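Local coordinates for protein phosphatidylinositol-specific phospholipase C (Listeria monocytogenes, PDB 2PLC) that is a bacterial member of the phosphatidylinositol-specific phospholipase C family, with a TIM-barrel type fold, at residues Leu54-Arg59 with Gln263-Ile268; Leu69-Gly74 with Leu78-Ser83; Gly84-Ile89 with Gln120-Ile125; Glu197-Ala202 with Glu238-Asn243. One frame throughout, in Å; residues are numbered along the deposited sequence.

Contact 1 of 4, residues Leu54-Arg59 with Gln263-Ile268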
loop_
_atom_site.group_PDB
_atom_site.type_symbol
_atom_site.label_atom_id
_atom_site.label_comp_id
_atom_site.label_asym_id
_atom_site.label_seq_id
_atom_site.Cartn_x
_atom_site.Cartn_y
_atom_site.Cartn_z
ATOM N N LEU A 54 -8.719 -4.609 5.083
ATOM C CA LEU A 54 -8.314 -5.872 4.475
ATOM C C LEU A 54 -9.543 -6.650 4.019
ATOM O O LEU A 54 -9.587 -7.134 2.892
ATOM C CB LEU A 54 -7.470 -6.695 5.451
ATOM C CG LEU A 54 -6.132 -6.072 5.869
ATOM C CD1 LEU A 54 -5.381 -7.013 6.804
ATOM C CD2 LEU A 54 -5.293 -5.760 4.642
ATOM N N GLU A 55 -10.551 -6.741 4.879
ATOM C CA GLU A 55 -11.783 -7.445 4.527
ATOM C C GLU A 55 -12.542 -6.742 3.400
ATOM O O GLU A 55 -13.337 -7.368 2.702
ATOM C CB GLU A 55 -12.705 -7.594 5.740
ATOM C CG GLU A 55 -12.206 -8.560 6.795
ATOM C CD GLU A 55 -13.344 -9.210 7.575
ATOM O OE1 GLU A 55 -14.345 -8.516 7.886
ATOM O OE2 GLU A 55 -13.235 -10.424 7.869
ATOM N N ALA A 56 -12.302 -5.440 3.239
ATOM C CA ALA A 56 -12.944 -4.655 2.189
ATOM C C ALA A 56 -12.241 -4.827 0.838
ATOM O O ALA A 56 -12.733 -4.355 -0.190
ATOM C CB ALA A 56 -12.984 -3.184 2.581
ATOM N N GLY A 57 -11.077 -5.469 0.842
ATOM C CA GLY A 57 -10.365 -5.678 -0.406
ATOM C C GLY A 57 -9.042 -4.956 -0.560
ATOM O O GLY A 57 -8.342 -5.181 -1.541
ATOM N N ILE A 58 -8.695 -4.087 0.384
ATOM C CA ILE A 58 -7.432 -3.354 0.322
ATOM C C ILE A 58 -6.294 -4.368 0.398
ATOM O O ILE A 58 -6.306 -5.246 1.257
ATOM C CB ILE A 58 -7.306 -2.351 1.500
ATOM C CG1 ILE A 58 -8.401 -1.282 1.419
ATOM C CG2 ILE A 58 -5.921 -1.722 1.531
ATOM C CD1 ILE A 58 -8.416 -0.487 0.132
ATOM N N ARG A 59 -5.339 -4.276 -0.523
ATOM C CA ARG A 59 -4.218 -5.213 -0.525
ATOM C C ARG A 59 -2.873 -4.516 -0.471
ATOM O O ARG A 59 -1.825 -5.150 -0.565
ATOM C CB ARG A 59 -4.279 -6.147 -1.734
ATOM C CG ARG A 59 -5.411 -7.158 -1.684
ATOM C CD ARG A 59 -5.285 -8.118 -0.513
ATOM N NE ARG A 59 -6.440 -9.004 -0.446
ATOM C CZ ARG A 59 -7.550 -8.746 0.239
ATOM N NH1 ARG A 59 -7.660 -7.621 0.934
ATOM N NH2 ARG A 59 -8.571 -9.600 0.200
ATOM N N GLN A 263 -17.630 0.646 -2.387
ATOM C CA GLN A 263 -18.024 0.625 -3.801
ATOM C C GLN A 263 -16.826 0.811 -4.729
ATOM O O GLN A 263 -16.633 0.052 -5.685
ATOM C CB GLN A 263 -19.033 1.754 -4.051
ATOM C CG GLN A 263 -19.537 1.884 -5.479
ATOM C CD GLN A 263 -20.722 0.986 -5.765
ATOM O OE1 GLN A 263 -20.605 -0.242 -5.747
ATOM N NE2 GLN A 263 -21.877 1.596 -6.028
ATOM N N THR A 264 -16.038 1.844 -4.441
ATOM C CA THR A 264 -14.856 2.175 -5.225
ATOM C C THR A 264 -13.843 1.036 -5.201
ATOM O O THR A 264 -13.240 0.715 -6.222
ATOM C CB THR A 264 -14.179 3.455 -4.693
ATOM O OG1 THR A 264 -15.167 4.473 -4.496
ATOM C CG2 THR A 264 -13.145 3.960 -5.682
ATOM N N ILE A 265 -13.657 0.436 -4.029
ATOM C CA ILE A 265 -12.717 -0.666 -3.865
ATOM C C ILE A 265 -13.133 -1.863 -4.723
ATOM O O ILE A 265 -12.299 -2.472 -5.398
ATOM C CB ILE A 265 -12.603 -1.079 -2.380
ATOM C CG1 ILE A 265 -12.082 0.101 -1.552
ATOM C CG2 ILE A 265 -11.673 -2.281 -2.228
ATOM C CD1 ILE A 265 -12.211 -0.084 -0.046
ATOM N N LYS A 266 -14.428 -2.174 -4.723
ATOM C CA LYS A 266 -14.949 -3.291 -5.507
ATOM C C LYS A 266 -14.754 -3.089 -7.004
ATOM O O LYS A 266 -14.368 -4.011 -7.717
ATOM C CB LYS A 266 -16.442 -3.509 -5.229
ATOM C CG LYS A 266 -16.758 -4.263 -3.949
ATOM C CD LYS A 266 -18.246 -4.574 -3.866
ATOM C CE LYS A 266 -18.598 -5.355 -2.610
ATOM N NZ LYS A 266 -20.058 -5.664 -2.540
ATOM N N ASN A 267 -15.038 -1.880 -7.479
ATOM C CA ASN A 267 -14.900 -1.575 -8.896
ATOM C C ASN A 267 -13.466 -1.631 -9.392
ATOM O O ASN A 267 -13.224 -1.954 -10.555
ATOM C CB ASN A 267 -15.554 -0.231 -9.219
ATOM C CG ASN A 267 -17.066 -0.316 -9.218
ATOM O OD1 ASN A 267 -17.629 -1.403 -9.309
ATOM N ND2 ASN A 267 -17.729 0.827 -9.124
ATOM N N ILE A 268 -12.514 -1.325 -8.516
ATOM C CA ILE A 268 -11.106 -1.387 -8.894
ATOM C C ILE A 268 -10.720 -2.865 -9.005
ATOM O O ILE A 268 -9.986 -3.257 -9.914
ATOM C CB ILE A 268 -10.203 -0.664 -7.869
ATOM C CG1 ILE A 268 -10.500 0.833 -7.888
ATOM C CG2 ILE A 268 -8.733 -0.907 -8.184
ATOM C CD1 ILE A 268 -9.699 1.630 -6.884
#

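Contact 2 of 4, residues Leu69-Gly74 with Leu78-Ser83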
loop_
_atom_site.group_PDB
_atom_site.type_symbol
_atom_site.label_atom_id
_atom_site.label_comp_id
_atom_site.label_asym_id
_atom_site.label_seq_id
_atom_site.Cartn_x
_atom_site.Cartn_y
_atom_site.Cartn_z
ATOM N N LEU A 69 9.066 1.457 17.833
ATOM C CA LEU A 69 8.165 0.473 17.233
ATOM C C LEU A 69 6.679 0.808 17.301
ATOM O O LEU A 69 5.836 -0.082 17.268
ATOM C CB LEU A 69 8.425 -0.927 17.800
ATOM C CG LEU A 69 9.809 -1.500 17.498
ATOM C CD1 LEU A 69 9.913 -2.908 18.060
ATOM C CD2 LEU A 69 10.050 -1.501 16.002
ATOM N N ASN A 70 6.367 2.096 17.389
ATOM C CA ASN A 70 4.980 2.547 17.438
ATOM C C ASN A 70 4.612 3.219 16.125
ATOM O O ASN A 70 5.486 3.722 15.420
ATOM C CB ASN A 70 4.759 3.529 18.592
ATOM C CG ASN A 70 4.640 2.845 19.937
ATOM O OD1 ASN A 70 4.853 3.470 20.971
ATOM N ND2 ASN A 70 4.279 1.564 19.934
ATOM N N ILE A 71 3.314 3.237 15.820
ATOM C CA ILE A 71 2.792 3.832 14.594
ATOM C C ILE A 71 2.571 5.329 14.785
ATOM O O ILE A 71 1.913 5.758 15.739
ATOM C CB ILE A 71 1.471 3.152 14.151
ATOM C CG1 ILE A 71 1.658 1.628 14.070
ATOM C CG2 ILE A 71 1.013 3.707 12.810
ATOM C CD1 ILE A 71 2.885 1.182 13.296
ATOM N N TYR A 72 3.120 6.115 13.863
ATOM C CA TYR A 72 3.030 7.568 13.930
ATOM C C TYR A 72 2.620 8.272 12.642
ATOM O O TYR A 72 2.561 7.687 11.560
ATOM C CB TYR A 72 4.382 8.161 14.359
ATOM C CG TYR A 72 4.746 7.975 15.814
ATOM C CD1 TYR A 72 5.304 6.782 16.266
ATOM C CD2 TYR A 72 4.539 8.998 16.738
ATOM C CE1 TYR A 72 5.646 6.610 17.603
ATOM C CE2 TYR A 72 4.876 8.836 18.077
ATOM C CZ TYR A 72 5.426 7.639 18.500
ATOM O OH TYR A 72 5.747 7.465 19.824
ATOM N N HIS A 73 2.351 9.559 12.804
ATOM C CA HIS A 73 2.004 10.461 11.723
ATOM C C HIS A 73 2.761 11.702 12.168
ATOM O O HIS A 73 2.196 12.611 12.779
ATOM C CB HIS A 73 0.505 10.733 11.684
ATOM C CG HIS A 73 0.097 11.657 10.580
ATOM N ND1 HIS A 73 0.267 13.023 10.647
ATOM C CD2 HIS A 73 -0.455 11.407 9.371
ATOM C CE1 HIS A 73 -0.162 13.573 9.525
ATOM N NE2 HIS A 73 -0.605 12.613 8.734
ATOM N N GLY A 74 4.066 11.694 11.918
ATOM C CA GLY A 74 4.905 12.796 12.342
ATOM C C GLY A 74 5.034 12.695 13.853
ATOM O O GLY A 74 5.388 11.636 14.377
ATOM N N LEU A 78 -0.379 7.247 16.744
ATOM C CA LEU A 78 -1.639 6.728 16.225
ATOM C C LEU A 78 -2.289 5.600 17.025
ATOM O O LEU A 78 -3.125 4.872 16.497
ATOM C CB LEU A 78 -1.476 6.320 14.757
ATOM C CG LEU A 78 -1.077 7.433 13.778
ATOM C CD1 LEU A 78 -1.011 6.879 12.370
ATOM C CD2 LEU A 78 -2.075 8.577 13.840
ATOM N N ASN A 79 -1.935 5.474 18.303
ATOM C CA ASN A 79 -2.507 4.432 19.164
ATOM C C ASN A 79 -2.434 3.029 18.566
ATOM O O ASN A 79 -3.419 2.281 18.568
ATOM C CB ASN A 79 -3.958 4.768 19.540
ATOM C CG ASN A 79 -4.052 5.846 20.601
ATOM O OD1 ASN A 79 -3.087 6.568 20.858
ATOM N ND2 ASN A 79 -5.215 5.957 21.229
ATOM N N ALA A 80 -1.263 2.693 18.035
ATOM C CA ALA A 80 -1.029 1.387 17.433
ATOM C C ALA A 80 0.463 1.090 17.476
ATOM O O ALA A 80 1.283 2.002 17.560
ATOM C CB ALA A 80 -1.536 1.364 15.989
ATOM N N SER A 81 0.807 -0.193 17.457
ATOM C CA SER A 81 2.204 -0.615 17.481
ATOM C C SER A 81 2.454 -1.495 16.264
ATOM O O SER A 81 1.517 -2.040 15.671
ATOM C CB SER A 81 2.508 -1.394 18.763
ATOM O OG SER A 81 1.624 -2.498 18.913
ATOM N N LEU A 82 3.717 -1.626 15.883
ATOM C CA LEU A 82 4.057 -2.447 14.731
ATOM C C LEU A 82 3.695 -3.907 14.995
ATOM O O LEU A 82 3.214 -4.599 14.104
ATOM C CB LEU A 82 5.539 -2.296 14.384
ATOM C CG LEU A 82 5.965 -2.871 13.034
ATOM C CD1 LEU A 82 5.050 -2.353 11.931
ATOM C CD2 LEU A 82 7.410 -2.513 12.752
ATOM N N SER A 83 3.873 -4.350 16.239
ATOM C CA SER A 83 3.548 -5.723 16.619
ATOM C C SER A 83 2.056 -5.956 16.448
ATOM O O SER A 83 1.630 -7.033 16.022
ATOM C CB SER A 83 3.960 -6.004 18.069
ATOM O OG SER A 83 3.269 -5.162 18.974
#

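Contact 3 of 4, residues Gly84-Ile89 with Gln120-Ile125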
loop_
_atom_site.group_PDB
_atom_site.type_symbol
_atom_site.label_atom_id
_atom_site.label_comp_id
_atom_site.label_asym_id
_atom_site.label_seq_id
_atom_site.Cartn_x
_atom_site.Cartn_y
_atom_site.Cartn_z
ATOM N N GLY A 84 1.269 -4.923 16.750
ATOM C CA GLY A 84 -0.174 -5.024 16.611
ATOM C C GLY A 84 -0.549 -5.144 15.149
ATOM O O GLY A 84 -1.385 -5.973 14.772
ATOM N N VAL A 85 0.086 -4.318 14.323
ATOM C CA VAL A 85 -0.152 -4.317 12.881
ATOM C C VAL A 85 0.221 -5.680 12.284
ATOM O O VAL A 85 -0.570 -6.279 11.555
ATOM C CB VAL A 85 0.663 -3.195 12.185
ATOM C CG1 VAL A 85 0.536 -3.298 10.678
ATOM C CG2 VAL A 85 0.173 -1.839 12.649
ATOM N N LEU A 86 1.415 -6.173 12.614
ATOM C CA LEU A 86 1.879 -7.462 12.111
ATOM C C LEU A 86 0.971 -8.610 12.518
ATOM O O LEU A 86 0.715 -9.507 11.713
ATOM C CB LEU A 86 3.315 -7.743 12.562
ATOM C CG LEU A 86 4.362 -6.813 11.950
ATOM C CD1 LEU A 86 5.756 -7.204 12.412
ATOM C CD2 LEU A 86 4.268 -6.863 10.431
ATOM N N GLU A 87 0.454 -8.574 13.745
ATOM C CA GLU A 87 -0.431 -9.643 14.199
ATOM C C GLU A 87 -1.750 -9.613 13.443
ATOM O O GLU A 87 -2.323 -10.657 13.129
ATOM C CB GLU A 87 -0.690 -9.566 15.700
ATOM C CG GLU A 87 -1.778 -10.530 16.139
ATOM C CD GLU A 87 -1.753 -10.824 17.605
ATOM O OE1 GLU A 87 -2.296 -10.016 18.385
ATOM O OE2 GLU A 87 -1.198 -11.880 17.973
ATOM N N THR A 88 -2.224 -8.411 13.146
ATOM C CA THR A 88 -3.464 -8.249 12.409
ATOM C C THR A 88 -3.295 -8.767 10.985
ATOM O O THR A 88 -4.102 -9.566 10.519
ATOM C CB THR A 88 -3.905 -6.772 12.373
ATOM O OG1 THR A 88 -4.116 -6.298 13.711
ATOM C CG2 THR A 88 -5.198 -6.619 11.576
ATOM N N ILE A 89 -2.238 -8.320 10.305
ATOM C CA ILE A 89 -1.964 -8.735 8.925
ATOM C C ILE A 89 -1.828 -10.252 8.854
ATOM O O ILE A 89 -2.416 -10.914 7.998
ATOM C CB ILE A 89 -0.638 -8.154 8.400
ATOM C CG1 ILE A 89 -0.578 -6.644 8.608
ATOM C CG2 ILE A 89 -0.474 -8.500 6.935
ATOM C CD1 ILE A 89 -1.746 -5.911 8.034
ATOM N N GLN A 120 14.022 -5.599 13.013
ATOM C CA GLN A 120 14.469 -6.961 12.710
ATOM C C GLN A 120 13.917 -8.077 13.595
ATOM O O GLN A 120 13.392 -9.064 13.083
ATOM C CB GLN A 120 15.997 -7.029 12.640
ATOM C CG GLN A 120 16.574 -6.297 11.437
ATOM C CD GLN A 120 18.067 -6.493 11.278
ATOM O OE1 GLN A 120 18.659 -7.392 11.881
ATOM N NE2 GLN A 120 18.688 -5.653 10.456
ATOM N N PRO A 121 14.028 -7.942 14.930
ATOM C CA PRO A 121 13.512 -8.985 15.826
ATOM C C PRO A 121 12.019 -9.244 15.620
ATOM O O PRO A 121 11.553 -10.373 15.761
ATOM C CB PRO A 121 13.784 -8.404 17.212
ATOM C CG PRO A 121 15.025 -7.587 16.994
ATOM C CD PRO A 121 14.714 -6.887 15.699
ATOM N N LEU A 122 11.285 -8.192 15.264
ATOM C CA LEU A 122 9.845 -8.281 15.030
ATOM C C LEU A 122 9.505 -8.951 13.709
ATOM O O LEU A 122 8.593 -9.770 13.637
ATOM C CB LEU A 122 9.218 -6.891 15.047
ATOM C CG LEU A 122 8.223 -6.613 16.167
ATOM C CD1 LEU A 122 7.551 -5.286 15.880
ATOM C CD2 LEU A 122 7.188 -7.727 16.255
ATOM N N ILE A 123 10.201 -8.544 12.655
ATOM C CA ILE A 123 9.982 -9.106 11.330
ATOM C C ILE A 123 10.357 -10.588 11.332
ATOM O O ILE A 123 9.597 -11.426 10.849
ATOM C CB ILE A 123 10.814 -8.354 10.256
ATOM C CG1 ILE A 123 10.376 -6.886 10.168
ATOM C CG2 ILE A 123 10.679 -9.036 8.903
ATOM C CD1 ILE A 123 8.898 -6.685 9.860
ATOM N N ASN A 124 11.501 -10.902 11.933
ATOM C CA ASN A 124 12.001 -12.273 12.015
ATOM C C ASN A 124 11.029 -13.234 12.700
ATOM O O ASN A 124 11.033 -14.435 12.426
ATOM C CB ASN A 124 13.351 -12.293 12.732
ATOM C CG ASN A 124 14.054 -13.622 12.603
ATOM O OD1 ASN A 124 14.164 -14.180 11.507
ATOM N ND2 ASN A 124 14.532 -14.144 13.724
ATOM N N ILE A 125 10.206 -12.703 13.596
ATOM C CA ILE A 125 9.212 -13.501 14.307
ATOM C C ILE A 125 8.125 -13.978 13.343
ATOM O O ILE A 125 7.557 -15.059 13.508
ATOM C CB ILE A 125 8.562 -12.668 15.450
ATOM C CG1 ILE A 125 9.610 -12.342 16.506
ATOM C CG2 ILE A 125 7.401 -13.400 16.077
ATOM C CD1 ILE A 125 10.453 -13.538 16.906
#

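Contact 4 of 4, residues Glu197-Ala202 with Glu238-Asn243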
loop_
_atom_site.group_PDB
_atom_site.type_symbol
_atom_site.label_atom_id
_atom_site.label_comp_id
_atom_site.label_asym_id
_atom_site.label_seq_id
_atom_site.Cartn_x
_atom_site.Cartn_y
_atom_site.Cartn_z
ATOM N N GLU A 197 -2.473 13.619 -13.583
ATOM C CA GLU A 197 -1.341 12.791 -13.174
ATOM C C GLU A 197 -1.774 11.377 -12.818
ATOM O O GLU A 197 -1.040 10.416 -13.053
ATOM C CB GLU A 197 -0.624 13.427 -11.986
ATOM C CG GLU A 197 -0.030 14.781 -12.307
ATOM C CD GLU A 197 0.535 15.467 -11.089
ATOM O OE1 GLU A 197 -0.114 15.421 -10.023
ATOM O OE2 GLU A 197 1.627 16.062 -11.196
ATOM N N ILE A 198 -2.960 11.251 -12.232
ATOM C CA ILE A 198 -3.477 9.935 -11.871
ATOM C C ILE A 198 -3.799 9.169 -13.155
ATOM O O ILE A 198 -3.306 8.064 -13.356
ATOM C CB ILE A 198 -4.735 10.044 -10.960
ATOM C CG1 ILE A 198 -4.339 10.609 -9.593
ATOM C CG2 ILE A 198 -5.383 8.672 -10.778
ATOM C CD1 ILE A 198 -5.519 10.966 -8.706
ATOM N N VAL A 199 -4.565 9.797 -14.048
ATOM C CA VAL A 199 -4.951 9.196 -15.327
ATOM C C VAL A 199 -3.742 8.806 -16.187
ATOM O O VAL A 199 -3.691 7.702 -16.739
ATOM C CB VAL A 199 -5.876 10.150 -16.128
ATOM C CG1 VAL A 199 -6.084 9.642 -17.535
ATOM C CG2 VAL A 199 -7.225 10.262 -15.439
ATOM N N GLN A 200 -2.764 9.703 -16.284
ATOM C CA GLN A 200 -1.561 9.437 -17.068
ATOM C C GLN A 200 -0.776 8.239 -16.532
ATOM O O GLN A 200 -0.313 7.400 -17.304
ATOM C CB GLN A 200 -0.670 10.678 -17.107
ATOM C CG GLN A 200 -1.239 11.805 -17.942
ATOM C CD GLN A 200 -0.395 13.061 -17.887
ATOM O OE1 GLN A 200 0.721 13.051 -17.364
ATOM N NE2 GLN A 200 -0.930 14.160 -18.421
ATOM N N THR A 201 -0.655 8.151 -15.208
ATOM C CA THR A 201 0.073 7.062 -14.559
ATOM C C THR A 201 -0.648 5.729 -14.701
ATOM O O THR A 201 -0.013 4.686 -14.831
ATOM C CB THR A 201 0.314 7.382 -13.076
ATOM O OG1 THR A 201 0.986 8.642 -12.988
ATOM C CG2 THR A 201 1.182 6.311 -12.416
ATOM N N ALA A 202 -1.977 5.772 -14.697
ATOM C CA ALA A 202 -2.783 4.569 -14.853
ATOM C C ALA A 202 -2.646 4.089 -16.292
ATOM O O ALA A 202 -2.600 2.888 -16.556
ATOM C CB ALA A 202 -4.230 4.870 -14.550
ATOM N N GLU A 238 -12.946 6.451 -10.006
ATOM C CA GLU A 238 -13.806 5.278 -10.097
ATOM C C GLU A 238 -14.464 5.160 -11.475
ATOM O O GLU A 238 -14.535 4.068 -12.041
ATOM C CB GLU A 238 -14.875 5.330 -9.015
ATOM C CG GLU A 238 -15.712 4.072 -8.920
ATOM C CD GLU A 238 -16.788 4.162 -7.855
ATOM O OE1 GLU A 238 -16.727 5.066 -6.988
ATOM O OE2 GLU A 238 -17.704 3.317 -7.887
ATOM N N GLN A 239 -14.936 6.286 -12.007
ATOM C CA GLN A 239 -15.577 6.318 -13.323
ATOM C C GLN A 239 -14.579 6.045 -14.435
ATOM O O GLN A 239 -14.917 5.441 -15.453
ATOM C CB GLN A 239 -16.227 7.670 -13.563
ATOM C CG GLN A 239 -17.499 7.880 -12.787
ATOM C CD GLN A 239 -17.988 9.305 -12.885
ATOM O OE1 GLN A 239 -17.842 9.954 -13.923
ATOM N NE2 GLN A 239 -18.559 9.810 -11.795
ATOM N N PHE A 240 -13.352 6.516 -14.238
ATOM C CA PHE A 240 -12.284 6.325 -15.202
ATOM C C PHE A 240 -11.941 4.839 -15.310
ATOM O O PHE A 240 -11.753 4.323 -16.411
ATOM C CB PHE A 240 -11.058 7.120 -14.772
ATOM C CG PHE A 240 -9.863 6.900 -15.640
ATOM C CD1 PHE A 240 -9.841 7.372 -16.946
ATOM C CD2 PHE A 240 -8.748 6.227 -15.148
ATOM C CE1 PHE A 240 -8.725 7.181 -17.751
ATOM C CE2 PHE A 240 -7.625 6.030 -15.947
ATOM C CZ PHE A 240 -7.614 6.509 -17.252
ATOM N N VAL A 241 -11.884 4.164 -14.162
ATOM C CA VAL A 241 -11.578 2.740 -14.100
ATOM C C VAL A 241 -12.713 1.930 -14.723
ATOM O O VAL A 241 -12.471 0.948 -15.420
ATOM C CB VAL A 241 -11.343 2.282 -12.646
ATOM C CG1 VAL A 241 -11.028 0.797 -12.601
ATOM C CG2 VAL A 241 -10.202 3.080 -12.029
ATOM N N LEU A 242 -13.950 2.360 -14.493
ATOM C CA LEU A 242 -15.123 1.682 -15.051
ATOM C C LEU A 242 -15.113 1.726 -16.582
ATOM O O LEU A 242 -15.448 0.742 -17.244
ATOM C CB LEU A 242 -16.403 2.321 -14.502
ATOM C CG LEU A 242 -17.163 1.560 -13.411
ATOM C CD1 LEU A 242 -16.224 0.676 -12.619
ATOM C CD2 LEU A 242 -17.900 2.536 -12.508
ATOM N N ASN A 243 -14.699 2.864 -17.132
ATOM C CA ASN A 243 -14.614 3.052 -18.577
ATOM C C ASN A 243 -13.557 2.122 -19.179
ATOM O O ASN A 243 -13.820 1.415 -20.150
ATOM C CB ASN A 243 -14.251 4.508 -18.887
ATOM C CG ASN A 243 -14.178 4.790 -20.377
ATOM O OD1 ASN A 243 -13.298 5.521 -20.840
ATOM N ND2 ASN A 243 -15.105 4.211 -21.137
#

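Contact 1 of 4, residues Leu54-Arg59 with Gln263-Ile268
Ile265, on helix 262-269, pushes its side chain into the turn that follows helix 50-55. The tight part lies at its short branch: CG2 of Ile265, set anti to its backbone N (chi1 -61°), comes within 3.1 Å of Ala56 O, a methyl resting on a carbonyl. Glycine suits position 57, where phi is 114° in a Schellman motif and Ile265 CG2 lies only 4.1 Å from Gly57 CA. The longer branch packs more loosely. CD1 of Ile265 meets CD1 of Ile58 at 3.8 Å, the two isoleucines crossing at about a right angle, and CB of Ala56 lies 4.1 Å from the same Ile265 CD1. Pro22 of strand 20-24 adds to this apolar patch. On the outer side Lys266 and Gln263 are exposed, as suits their polar ends. Behind the turn, arginine suits its place because two carbonyls grip Arg59 NH1: Leu54 O at 2.8 Å, on a lone pair and shared with Gly57 N, and Ile58 O, approached from above its plane. NH2 forms a salt bridge with Glu99. Between these two segments the helix rests on van der Waals packing, not on hydrogen bonds.

Contact 2 of 4, residues Leu69-Gly74 with Leu78-Ser83
A short antiparallel hairpin, strand 70-73 folded back against the chain leading into helix 82-95, joins Leu69-Gly74 to Leu78-Ser83 within the X-domain family region. Three backbone bonds tie it together. Leu78 N reaches Ile71 O at 2.9 Å, Ile71 N reaches Ala80 O, and Leu82 N reaches Leu69 O at 3.0 Å with a nearly straight N-H (174°). Between the Ile71 N-Ala80 O and Leu82 N-Leu69 O bonds, Asn70 and Ser81 form a non-hydrogen-bonded pair, their CA atoms 4.2 Å apart, with both side chains on one face; the amide nitrogen ND2 of Asn70 lies against Ser81 CB. At Asn79 the chain turns a corner, passing from strand 76-78 to strand 80-81.

Ile71 carries the apolar side, where a branched aliphatic residue can meet several neighbours at once. Its CG1 packs on Ala80 CB at 3.7 Å, a small residue that allows this close approach, while CG2, anti to the backbone N, meets Leu78 CD1 at 3.8 Å, the two side chains crossing at about a right angle. Met28 and Ile63 cover the same patch. Tyr72, whose CB is directed away from Leu78-Ser83, makes a cation-pi contact with Lys66 and hydrogen-bonds through OH to Asn68. Ser81 suits the N-cap position of the helix: its hydroxyl accepts from Gly84 N, and its OG lies 3.1 Å from Ser83 OG.

Contact 3 of 4, residues Gly84-Ile89 with Gln120-Ile125
Leu86 reaches from helix 82-95 to Leu122 and Ile123 of helix 114-125, and its side chain can be followed outward from the backbone. CB points toward the other helix but is itself too far back to touch it. CG lies anti to the carbonyl carbon (chi1 -67°), which carries the branch away from its own helix and toward helix 114-125. Of the two terminal methyls CD1 does the touching, since it stands anti to CA (chi2 -178°) and so reaches farthest across. It meets Leu122 CD2 at 4.1 Å, Ile123 CD1 at 4.1 Å and the carbonyl oxygen of Leu122 at 4.0 Å. This one methyl thus meets a carbonyl oxygen and two methyls of the facing helix. Leucine fits because, unbranched at CB and forked only at CG, it places its methyls far enough out to span a separation of 8.3 Å between the CA atoms of Leu86 and Ile123.

Both helices lie on the outside of the barrel-like fold, and strand 101-107 comes between them in the sequence. Helix 82-95 covers strand 60-65, with Val85 on Ile63 and Ile89 on Ile61, so Leu86 faces its neighbouring helix while these two face the sheet.

On the partner side, Ile123 starts out pointing away, yet its CG1 branch curls back (chi2 -57°) to bring CD1 to Leu86, and the side chains cross at about a right angle. Ile123 also packs on Leu164 and Ile166. The CB of Leu122 is directed toward helix 82-95, and its CD2 makes the contact. Away from the interface, Thr88 satisfies its hydroxyl within the helix: OG1 donates to Gly84 O at 2.9 Å, on the opposite face of that carbonyl from Thr88 N.

Contact 4 of 4, residues Glu197-Ala202 with Glu238-Asn243
Phe240 of helix 226-246 lays its ring against Val199 and Ala202, which stand one helical turn apart on helix 191-207. The first interaction is CH-pi. Val199 CG2 sits over one face of the ring, 4.0 Å from the centroid and only 4° off the ring normal, so the methyl carbon lies almost exactly above the ring centre.

The remaining side-chain contacts are apolar. The other methyl of Val199, CG1, lies 3.5 Å from Phe240 CZ and close to CE1 as well, toward the rim, so the forked valine spans the ring from its centre to its outer end. Ala202 approaches from another direction: its CB lies near the ring plane, at the edge, 3.9 Å from Phe240 CE2. The small methyl of alanine lets the ring edge come close to helix 191-207. Phe240 reaches across because its CG is anti to the backbone N (chi1 175°), which extends the ring toward the facing helix.

No hydrogen bond crosses between the two segments. Thr201 OG1 donates to Glu197 O at 2.7 Å, nearly along the C=O axis, and Thr201 N uses the same oxygen, so the hydroxyl is satisfied by its own helix. On the other helix, Glu238 OE1 is hydrogen-bonded to Thr264 OG1 of helix 262-269.

Such lateral packing of neighbouring helices, with Ala202 and Thr201 touching strand 212-216 behind them, is characteristic of the outer helical layer of an alpha/beta barrel.

Along the chain contact 2 closes before contact 3 opens, contact 4 follows, and all three fall between the two segments of contact 1, whose partners are 204 residues apart in sequence. Contacts 2 and 3 share helix 82-95 and are neighbours, their centres 13 Å apart, with Leu122 CD1 touching Leu69 and Leu82. Contact 4 lies on the opposite side of the chain's centre, about 34 Å from contact 3 between centres. Contact 1 links the two sides: Leu54 packs on Ile89 of contact 3, while Asn267 CB packs on Leu242 CD1 of contact 4. Contact 1 thereby joins the early and late parts of the chain in the buried interior beside strand 20-24.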